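PDB 4EZB: uncharacterized conserved protein from Sinorhizobium meliloti, which is of unknown function but probably acts as an oxidoreductase through a Rossmann-type dinucleotide-binding domain. Local coordinates for residues A36-G41 and A149-Y154; D55-D60 and G65-R70; A102-A107 and G133-G138. All coordinates share one frame; numbering follows the deposited sequence.

Contact 1 (A36-G41 and A149-Y154); sequences AQSIAG and ARVPPY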
# COMPACT_ATOMS: atom_id res chain seq x y z
N ALA A 36 -24.42 22.01 -7.75
CA ALA A 36 -24.93 23.31 -7.30
C ALA A 36 -26.42 23.28 -7.08
O ALA A 36 -26.92 23.97 -6.18
CB ALA A 36 -24.57 24.41 -8.28
N GLN A 37 -27.14 22.50 -7.89
CA GLN A 37 -28.61 22.39 -7.77
C GLN A 37 -29.06 21.66 -6.50
O GLN A 37 -29.87 22.19 -5.73
CB GLN A 37 -29.21 21.76 -9.02
CG GLN A 37 -29.50 22.78 -10.12
CD GLN A 37 -29.79 22.14 -11.46
OE1 GLN A 37 -30.18 20.97 -11.55
NE2 GLN A 37 -29.61 22.91 -12.53
N SER A 38 -28.52 20.46 -6.29
CA SER A 38 -28.75 19.71 -5.04
C SER A 38 -28.36 20.50 -3.78
O SER A 38 -29.11 20.51 -2.81
CB SER A 38 -28.04 18.37 -5.06
OG SER A 38 -26.78 18.50 -5.67
N ILE A 39 -27.21 21.18 -3.80
CA ILE A 39 -26.85 22.03 -2.66
C ILE A 39 -27.91 23.11 -2.44
O ILE A 39 -28.44 23.25 -1.33
CB ILE A 39 -25.43 22.66 -2.77
CG1 ILE A 39 -24.36 21.59 -2.51
CG2 ILE A 39 -25.28 23.80 -1.77
CD1 ILE A 39 -22.97 22.00 -2.94
N ALA A 40 -28.22 23.86 -3.50
CA ALA A 40 -29.21 24.94 -3.40
C ALA A 40 -30.59 24.38 -3.10
O ALA A 40 -31.41 25.04 -2.47
CB ALA A 40 -29.24 25.75 -4.69
N GLY A 41 -30.81 23.14 -3.53
CA GLY A 41 -32.02 22.38 -3.20
C GLY A 41 -32.28 22.33 -1.70
O GLY A 41 -33.29 22.87 -1.23
N ALA A 149 -17.40 14.03 -1.00
CA ALA A 149 -18.26 12.96 -1.47
C ALA A 149 -19.03 13.46 -2.67
O ALA A 149 -19.07 14.66 -2.93
CB ALA A 149 -19.23 12.54 -0.36
N ARG A 150 -19.68 12.55 -3.39
CA ARG A 150 -20.63 12.95 -4.42
C ARG A 150 -21.79 13.70 -3.77
O ARG A 150 -22.18 13.42 -2.64
CB ARG A 150 -21.09 11.76 -5.25
CG ARG A 150 -20.00 11.14 -6.12
CD ARG A 150 -20.55 10.50 -7.38
NE ARG A 150 -21.38 9.32 -7.10
CZ ARG A 150 -22.71 9.31 -7.10
NH1 ARG A 150 -23.40 10.42 -7.36
NH2 ARG A 150 -23.36 8.19 -6.83
N VAL A 151 -22.31 14.69 -4.49
CA VAL A 151 -23.24 15.68 -3.91
C VAL A 151 -24.71 15.21 -3.87
O VAL A 151 -25.36 15.36 -2.82
CB VAL A 151 -23.09 17.07 -4.58
CG1 VAL A 151 -23.91 18.10 -3.83
CG2 VAL A 151 -21.62 17.49 -4.59
N PRO A 152 -25.23 14.64 -4.99
CA PRO A 152 -26.60 14.10 -5.02
C PRO A 152 -27.05 13.35 -3.74
O PRO A 152 -28.07 13.71 -3.17
CB PRO A 152 -26.59 13.19 -6.26
CG PRO A 152 -25.67 13.88 -7.20
CD PRO A 152 -24.63 14.58 -6.35
N PRO A 153 -26.28 12.34 -3.27
CA PRO A 153 -26.80 11.61 -2.10
C PRO A 153 -26.82 12.40 -0.78
O PRO A 153 -27.39 11.91 0.20
CB PRO A 153 -25.87 10.39 -1.98
CG PRO A 153 -25.12 10.31 -3.27
CD PRO A 153 -25.02 11.73 -3.76
N TYR A 154 -26.22 13.60 -0.75
CA TYR A 154 -26.09 14.39 0.49
C TYR A 154 -26.69 15.79 0.42
O TYR A 154 -27.02 16.36 1.46
CB TYR A 154 -24.63 14.51 0.89
CG TYR A 154 -23.99 13.20 1.24
CD1 TYR A 154 -23.92 12.76 2.56
CD2 TYR A 154 -23.44 12.38 0.24
CE1 TYR A 154 -23.33 11.55 2.89
CE2 TYR A 154 -22.85 11.17 0.55
CZ TYR A 154 -22.80 10.77 1.88
OH TYR A 154 -22.21 9.57 2.20

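Contact 2 (D55-D60 and G65-R70); sequences DLRFND and GALRAR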
# COMPACT_ATOMS: atom_id res chain seq x y z
N ASP A 55 -24.86 31.44 -14.30
CA ASP A 55 -24.55 30.35 -15.22
C ASP A 55 -24.58 30.95 -16.63
O ASP A 55 -25.40 31.83 -16.92
CB ASP A 55 -25.57 29.22 -15.06
CG ASP A 55 -25.10 27.91 -15.65
OD1 ASP A 55 -24.99 26.94 -14.88
OD2 ASP A 55 -24.89 27.81 -16.88
N LEU A 56 -23.66 30.51 -17.49
CA LEU A 56 -23.61 30.97 -18.88
C LEU A 56 -24.88 30.57 -19.63
O LEU A 56 -25.31 31.28 -20.54
CB LEU A 56 -22.39 30.39 -19.60
CG LEU A 56 -20.98 30.83 -19.20
CD1 LEU A 56 -19.95 29.78 -19.61
CD2 LEU A 56 -20.61 32.21 -19.77
N ARG A 57 -25.46 29.43 -19.24
CA ARG A 57 -26.66 28.92 -19.88
C ARG A 57 -27.91 29.77 -19.61
O ARG A 57 -28.91 29.64 -20.33
CB ARG A 57 -26.92 27.47 -19.48
CG ARG A 57 -25.84 26.48 -19.88
CD ARG A 57 -26.12 25.12 -19.28
NE ARG A 57 -26.17 25.16 -17.81
CZ ARG A 57 -26.47 24.12 -17.03
NH1 ARG A 57 -26.76 22.94 -17.59
NH2 ARG A 57 -26.47 24.25 -15.70
N PHE A 58 -27.85 30.63 -18.59
CA PHE A 58 -28.93 31.58 -18.34
C PHE A 58 -29.10 32.57 -19.51
O PHE A 58 -30.13 33.24 -19.61
CB PHE A 58 -28.72 32.33 -17.00
CG PHE A 58 -29.15 31.55 -15.78
CD1 PHE A 58 -30.39 30.90 -15.72
CD2 PHE A 58 -28.33 31.49 -14.65
CE1 PHE A 58 -30.78 30.18 -14.59
CE2 PHE A 58 -28.71 30.77 -13.51
CZ PHE A 58 -29.94 30.12 -13.48
N ASN A 59 -28.09 32.63 -20.39
CA ASN A 59 -28.04 33.54 -21.54
C ASN A 59 -28.19 32.84 -22.90
O ASN A 59 -28.21 33.50 -23.94
CB ASN A 59 -26.72 34.31 -21.54
CG ASN A 59 -26.60 35.25 -20.35
OD1 ASN A 59 -27.51 36.03 -20.07
ND2 ASN A 59 -25.48 35.16 -19.64
N ASP A 60 -28.26 31.52 -22.88
CA ASP A 60 -28.38 30.70 -24.08
C ASP A 60 -29.85 30.46 -24.36
O ASP A 60 -30.50 29.81 -23.56
CB ASP A 60 -27.69 29.36 -23.84
CG ASP A 60 -27.59 28.53 -25.09
OD1 ASP A 60 -28.44 28.63 -25.99
OD2 ASP A 60 -26.63 27.75 -25.17
N GLY A 65 -34.70 28.98 -20.80
CA GLY A 65 -36.02 28.73 -20.27
C GLY A 65 -35.99 27.63 -19.24
O GLY A 65 -36.43 27.82 -18.11
N ALA A 66 -35.45 26.48 -19.65
CA ALA A 66 -35.41 25.29 -18.80
C ALA A 66 -34.55 25.49 -17.55
O ALA A 66 -34.87 24.94 -16.50
CB ALA A 66 -34.92 24.09 -19.59
N LEU A 67 -33.47 26.25 -17.66
CA LEU A 67 -32.62 26.47 -16.49
C LEU A 67 -33.24 27.47 -15.50
O LEU A 67 -33.11 27.29 -14.28
CB LEU A 67 -31.19 26.86 -16.86
CG LEU A 67 -30.15 26.52 -15.79
CD1 LEU A 67 -30.15 25.03 -15.44
CD2 LEU A 67 -28.76 26.98 -16.23
N ARG A 68 -33.92 28.49 -16.02
CA ARG A 68 -34.55 29.50 -15.17
C ARG A 68 -35.76 28.97 -14.40
O ARG A 68 -36.05 29.42 -13.29
CB ARG A 68 -34.96 30.70 -16.00
CG ARG A 68 -33.77 31.42 -16.56
CD ARG A 68 -34.19 32.51 -17.52
NE ARG A 68 -33.35 33.69 -17.33
CZ ARG A 68 -33.53 34.58 -16.36
NH1 ARG A 68 -34.52 34.45 -15.47
NH2 ARG A 68 -32.71 35.62 -16.27
N ALA A 69 -36.46 28.02 -15.01
CA ALA A 69 -37.56 27.35 -14.35
C ALA A 69 -37.04 26.55 -13.17
O ALA A 69 -37.63 26.58 -12.09
CB ALA A 69 -38.30 26.43 -15.31
N ARG A 70 -35.92 25.84 -13.36
CA ARG A 70 -35.37 25.04 -12.27
C ARG A 70 -34.82 25.91 -11.16
O ARG A 70 -34.95 25.58 -9.98
CB ARG A 70 -34.35 24.02 -12.73
CG ARG A 70 -34.19 22.94 -11.67
CD ARG A 70 -33.17 21.91 -12.05
NE ARG A 70 -33.74 20.83 -12.85
CZ ARG A 70 -33.91 19.59 -12.41
NH1 ARG A 70 -33.55 19.25 -11.18
NH2 ARG A 70 -34.44 18.67 -13.22

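Contact 3 (A102-A107 and G133-G138); sequences AVAASA and GAIATG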
# COMPACT_ATOMS: atom_id res chain seq x y z
N ALA A 102 -10.32 30.94 -14.96
CA ALA A 102 -11.19 31.85 -15.71
C ALA A 102 -12.33 32.38 -14.85
O ALA A 102 -12.50 33.59 -14.73
CB ALA A 102 -11.73 31.15 -16.96
N VAL A 103 -13.09 31.47 -14.24
CA VAL A 103 -14.16 31.85 -13.31
C VAL A 103 -13.65 32.80 -12.24
O VAL A 103 -14.18 33.91 -12.08
CB VAL A 103 -14.82 30.59 -12.71
CG1 VAL A 103 -15.67 30.95 -11.50
CG2 VAL A 103 -15.68 29.92 -13.77
N ALA A 104 -12.59 32.39 -11.54
CA ALA A 104 -12.01 33.20 -10.51
C ALA A 104 -11.68 34.61 -11.01
O ALA A 104 -11.98 35.60 -10.33
CB ALA A 104 -10.77 32.52 -9.95
N ALA A 105 -11.08 34.69 -12.18
CA ALA A 105 -10.67 35.97 -12.74
C ALA A 105 -11.86 36.88 -13.08
O ALA A 105 -11.75 38.10 -12.92
CB ALA A 105 -9.77 35.76 -13.95
N SER A 106 -12.98 36.28 -13.50
CA SER A 106 -14.24 37.03 -13.78
C SER A 106 -14.84 37.62 -12.54
O SER A 106 -15.35 38.76 -12.54
CB SER A 106 -15.31 36.11 -14.36
OG SER A 106 -14.91 35.56 -15.60
N ALA A 107 -14.84 36.82 -11.48
CA ALA A 107 -15.48 37.20 -10.25
C ALA A 107 -14.69 38.28 -9.53
O ALA A 107 -15.27 39.17 -8.92
CB ALA A 107 -15.66 35.97 -9.38
N GLY A 133 -5.04 33.63 -6.40
CA GLY A 133 -4.31 34.77 -6.92
C GLY A 133 -5.17 35.72 -7.73
O GLY A 133 -5.07 36.93 -7.55
N ALA A 134 -6.01 35.17 -8.62
CA ALA A 134 -6.99 35.98 -9.37
C ALA A 134 -7.90 36.80 -8.41
O ALA A 134 -7.98 38.03 -8.52
CB ALA A 134 -7.83 35.09 -10.27
N ILE A 135 -8.54 36.11 -7.46
CA ILE A 135 -9.36 36.73 -6.42
C ILE A 135 -8.62 37.87 -5.72
O ILE A 135 -9.22 38.90 -5.39
CB ILE A 135 -9.87 35.68 -5.37
CG1 ILE A 135 -10.79 34.62 -6.03
CG2 ILE A 135 -10.56 36.33 -4.16
CD1 ILE A 135 -12.06 35.20 -6.66
N ALA A 136 -7.31 37.69 -5.49
CA ALA A 136 -6.51 38.68 -4.78
C ALA A 136 -6.30 39.96 -5.58
O ALA A 136 -5.98 40.99 -5.00
CB ALA A 136 -5.16 38.10 -4.37
N THR A 137 -6.49 39.91 -6.90
CA THR A 137 -6.39 41.10 -7.73
C THR A 137 -7.62 42.02 -7.56
O THR A 137 -7.69 43.08 -8.17
CB THR A 137 -6.18 40.76 -9.21
OG1 THR A 137 -7.41 40.30 -9.79
CG2 THR A 137 -5.12 39.70 -9.37
N GLY A 138 -8.56 41.61 -6.72
CA GLY A 138 -9.74 42.41 -6.41
C GLY A 138 -9.79 42.60 -4.91
O GLY A 138 -8.77 42.51 -4.24

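Contact 1 (A36-G41 and A149-Y154)
Ser38 and Ile39, neighbours on one turn of a helix, share a single partner, Val151 in the loop between strands 141-147 and 159-163. The helix, 34-44, follows strand 26-30 in a strand-turn-helix unit consistent with the start of a Rossmann fold. Ala36, which fits the last position of a GxGxxA pattern, turns its methyl away from the loop and packs on Phe29 and Leu94, where a small residue is consistent with a close approach of helix and strand. Ser38 is the polar member of the interface. With chi1 at 39°, OG is tucked back toward its own backbone and hydrogen-bonds with the carbonyls of Glu34 and Ala35 one turn earlier, so a hydroxyl can face an apolar partner while its polarity is met within the helix. Ser38 OG lies 3.4 Å from Val151 CG1, a packing contact. Pro152 stands at the exposed border, its CA 6.0 Å from that of Ser38. The CB of Ile39 points neither at the loop nor away from it, but the CG1 branch brings the end of the chain nearer, and the residue also rests on Phe29. The two branched chains cross obliquely, Ile39 CG1 meeting Val151 CG1 at 3.8 Å.

Contact 2 (D55-D60 and G65-R70)
Leu67 pushes its two methyls into a niche formed by Asp55, Arg57 and Phe58, with CD2 doing most of the touching. The niche is the turn that follows strand 50-54, the second strand of the Rossmann-type sheet, and leads into helix 64-73, which carries Leu67. CG stands anti to the backbone N of Leu67 (chi1 -155°), which carries the branch off the helix and into the turn. Leu67 CD2 sits over one face of the Phe58 ring in a CH-pi contact, 4.2 Å from the centroid. The same methyl, Leu67 CD2, lies 3.5 Å from Arg57 NE and 3.8 Å from Asp55 CG, while CD1 covers a face of the guanidinium. Leucine suits this place because its fork can serve ring and guanidinium together.

Asp55 fixes the turn. Asp55 OD2 accepts from the backbone N of Arg57 at 2.9 Å, an Asx turn, and also from Arg57 NE at 3.1 Å. Arg57 NH2 reaches OD1 as well, making a side-on salt bridge, although both guanidinium nitrogens approach from above the carboxylate plane. OD1 also takes the N-H of Phe32. An alanine in place of Asp55 is likely to leave Arg57 without its mate and free to swing off Leu67, and the N-H of Phe32 without this acceptor.

Toward solvent the packing is thinner. Arg68 lays its aliphatic part obliquely against the ring, CG 3.5 Å from Phe58 CD1, and the ring and guanidinium planes are 62° apart. Arg57, too, is exposed beyond its bridge. Around this turn between strand 50-54 and helix 64-73, Phe58 and Arg68 rest on Pro78 of strand 77-79, while Leu67 packs on Gln37 of helix 34-44.

Contact 3 (A102-A107 and G133-G138)
Chi1 of -63° sets CG1 of Ile135 anti to its carbonyl carbon, and a chi2 of -61° then folds CD1 round so that the end of the chain comes nearer to Ala104 than its CB direction alone would bring it. There Ile135 CD1 lies 3.7 Å from Ala104 O and 4.4 Å from Ala104 CB. Beside it, Ala134 needs no torsion: its methyl leaves the backbone straight toward the other helix, Ala134 CB meeting Ala104 CB at 3.9 Å and Ala105 N at 3.8 Å. With nothing longer than a methyl at these three alanines, the backbones come close, the CA atoms of Ala105 and Ala134 being 5.0 Å apart. The helices, 100-107 and 125-136, are successive helices of the Rossmann-type alternation of strand and helix, one leading into strand 116-119 and the other following it. Both rest on that strand, since Ala107 and Ile135 each touch Phe117. Away from the sheet the interface runs out at exposed Ala105. Each segment also bonds a hydroxyl to one of its own carbonyls. Ser106 OG turns back to Ala102 O, a carbonyl that also receives the N-H of Ser106. In the second segment, Thr137 OG1 donates in the carbonyl plane to Ala134 O at 2.7 Å, where the backbone N of Thr137 binds too.

How the contacts relate
All three contacts belong to the Rossmann-type part of the chain, and none is wholly core or wholly surface. Contact 2 is the most buried, and the one in which charge matters; contact 3 is almost all methyl packing, while contact 1 sets a helix-satisfied serine hydroxyl and an isoleucine against a valine; both are partly buried. Contacts 1 and 2 touch, Gln37 of helix 34-44 reaching Leu67 and Arg70 of helix 64-73. Contact 3 touches neither, but strand 26-30 links contacts 1 and 3: its Phe29 meets helix 34-44, and the adjacent Ile30 meets helix 100-107. Contact 2 joins neighbours in sequence, whereas 36-41 with 149-154 closes a long loop that encloses both other contacts.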